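Local structure of Blr3880 protein (Bradyrhizobium japonicum, 2OOD) at residues 13-18 with 373-378. The protein probably catalyses the zinc-dependent hydrolytic deamination of guanine to xanthine and ammonia, a step of purine breakdown, and works as an amidohydrolase-superfamily enzyme. Residues are numbered along the deposited sequence; the frame is centred on the assembly and turned at random.
Sequences FDFVDD and SPYRGF
Phe15 reaches from strand 11-15 to Tyr375 and Phe378 of helix 374-380, and Phe13 to Tyr375, a strand-on-helix packing in an amidohydrolase with a TIM-barrel catalytic domain, away from the zinc and guanine sites. The short axes of strand 13-15 and helix 374-378 cross at -73° and come no nearer than 9.5 Å, a gap that suits large flat side chains. Phe15 buries the largest area of any residue here. Chi1 of -64° sets CG anti to the carbonyl carbon; the far rim of the ring meets the helix, where CE2 lies 3.7 Å from Phe378 CB and CZ also approaches the carbonyl oxygen of Tyr375. Its CE1 meets the edge of the Tyr375 ring at CD1, 4.1 Å away. Phe13, two residues back on the same strand face, crosses the Tyr375 side chain at about a right angle, its CZ lying 4.1 Å from Tyr375 CE1, and Ala437 and Leu441 of helix 434-447 pack against it. Beyond the strand the contact loosens: Val16 is exposed and Asp17 partly so; the carboxylate of Asp17 suits this loop because its OD1 can accept, weakly, from Asp18 N. Buried Asp18 instead pairs with Arg318. Ser373, short and hydroxylated, suits the N-cap: its OG accepts from Arg376 N at 3.1 Å with an N-H...O angle of 164°.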
# COMPACT_ATOMS: atom_id res chain seq x y z
N PHE A 13 -15.52 -19.72 -3.43
CA PHE A 13 -16.17 -18.43 -3.24
C PHE A 13 -16.14 -17.64 -4.55
O PHE A 13 -15.07 -17.28 -5.03
CB PHE A 13 -15.44 -17.63 -2.15
CG PHE A 13 -16.17 -16.37 -1.71
CD1 PHE A 13 -16.94 -16.36 -0.56
CD2 PHE A 13 -16.07 -15.20 -2.45
CE1 PHE A 13 -17.61 -15.20 -0.15
CE2 PHE A 13 -16.74 -14.04 -2.05
CZ PHE A 13 -17.50 -14.04 -0.89
N ASP A 14 -17.30 -17.37 -5.13
CA ASP A 14 -17.34 -16.59 -6.36
C ASP A 14 -18.62 -15.77 -6.42
O ASP A 14 -19.42 -15.79 -5.49
CB ASP A 14 -17.18 -17.51 -7.59
CG ASP A 14 -18.35 -18.45 -7.79
OD1 ASP A 14 -18.91 -18.97 -6.80
OD2 ASP A 14 -18.71 -18.68 -8.97
N PHE A 15 -18.82 -15.03 -7.50
CA PHE A 15 -19.99 -14.18 -7.62
C PHE A 15 -20.96 -14.55 -8.73
O PHE A 15 -20.56 -15.09 -9.76
CB PHE A 15 -19.54 -12.73 -7.79
CG PHE A 15 -18.80 -12.19 -6.61
CD1 PHE A 15 -19.48 -11.59 -5.56
CD2 PHE A 15 -17.42 -12.31 -6.52
CE1 PHE A 15 -18.81 -11.12 -4.44
CE2 PHE A 15 -16.73 -11.83 -5.39
CZ PHE A 15 -17.43 -11.23 -4.36
N VAL A 16 -22.23 -14.23 -8.52
CA VAL A 16 -23.27 -14.50 -9.50
C VAL A 16 -23.98 -13.20 -9.88
O VAL A 16 -24.83 -13.18 -10.77
CB VAL A 16 -24.32 -15.48 -8.96
CG1 VAL A 16 -23.72 -16.87 -8.86
CG2 VAL A 16 -24.80 -15.02 -7.60
N ASP A 17 -23.62 -12.12 -9.20
CA ASP A 17 -24.21 -10.81 -9.46
C ASP A 17 -23.31 -9.71 -8.90
O ASP A 17 -22.30 -9.99 -8.25
CB ASP A 17 -25.59 -10.73 -8.80
CG ASP A 17 -26.48 -9.67 -9.44
OD1 ASP A 17 -26.03 -8.96 -10.37
OD2 ASP A 17 -27.64 -9.56 -8.99
N ASP A 18 -23.69 -8.47 -9.16
CA ASP A 18 -22.96 -7.30 -8.70
C ASP A 18 -23.33 -6.93 -7.26
O ASP A 18 -24.49 -6.67 -6.97
CB ASP A 18 -23.28 -6.13 -9.64
CG ASP A 18 -22.63 -4.84 -9.21
OD1 ASP A 18 -22.01 -4.82 -8.12
OD2 ASP A 18 -22.74 -3.84 -9.95
N SER A 373 -16.08 -3.19 0.05
CA SER A 373 -16.26 -4.38 0.88
C SER A 373 -15.54 -5.55 0.23
O SER A 373 -15.13 -5.47 -0.93
CB SER A 373 -17.75 -4.71 1.02
OG SER A 373 -18.33 -4.99 -0.24
N PRO A 374 -15.37 -6.66 0.97
CA PRO A 374 -14.70 -7.80 0.36
C PRO A 374 -15.54 -8.31 -0.80
O PRO A 374 -15.03 -8.91 -1.73
CB PRO A 374 -14.58 -8.80 1.51
CG PRO A 374 -15.73 -8.45 2.38
CD PRO A 374 -15.69 -6.94 2.38
N TYR A 375 -16.85 -8.05 -0.74
CA TYR A 375 -17.76 -8.46 -1.80
C TYR A 375 -17.54 -7.63 -3.06
O TYR A 375 -17.42 -8.18 -4.16
CB TYR A 375 -19.21 -8.29 -1.35
CG TYR A 375 -19.62 -9.25 -0.27
CD1 TYR A 375 -19.99 -10.55 -0.58
CD2 TYR A 375 -19.65 -8.86 1.05
CE1 TYR A 375 -20.38 -11.44 0.42
CE2 TYR A 375 -20.03 -9.73 2.05
CZ TYR A 375 -20.40 -11.02 1.74
OH TYR A 375 -20.80 -11.87 2.75
N ARG A 376 -17.49 -6.32 -2.90
CA ARG A 376 -17.28 -5.40 -4.01
C ARG A 376 -15.87 -5.50 -4.59
O ARG A 376 -15.69 -5.48 -5.81
CB ARG A 376 -17.53 -3.96 -3.55
CG ARG A 376 -18.98 -3.63 -3.22
CD ARG A 376 -19.10 -2.27 -2.56
NE ARG A 376 -20.50 -1.86 -2.43
CZ ARG A 376 -20.89 -0.75 -1.81
NH1 ARG A 376 -19.99 0.05 -1.26
NH2 ARG A 376 -22.18 -0.43 -1.74
N GLY A 377 -14.89 -5.62 -3.72
CA GLY A 377 -13.51 -5.71 -4.16
C GLY A 377 -13.20 -6.95 -4.96
O GLY A 377 -12.56 -6.89 -6.01
N PHE A 378 -13.64 -8.10 -4.46
CA PHE A 378 -13.39 -9.36 -5.15
C PHE A 378 -14.27 -9.62 -6.35
O PHE A 378 -13.93 -10.44 -7.20
CB PHE A 378 -13.47 -10.50 -4.15
CG PHE A 378 -12.17 -10.73 -3.46
CD1 PHE A 378 -11.10 -11.30 -4.16
CD2 PHE A 378 -11.97 -10.31 -2.15
CE1 PHE A 378 -9.86 -11.43 -3.56
CE2 PHE A 378 -10.72 -10.45 -1.55
CZ PHE A 378 -9.67 -11.01 -2.26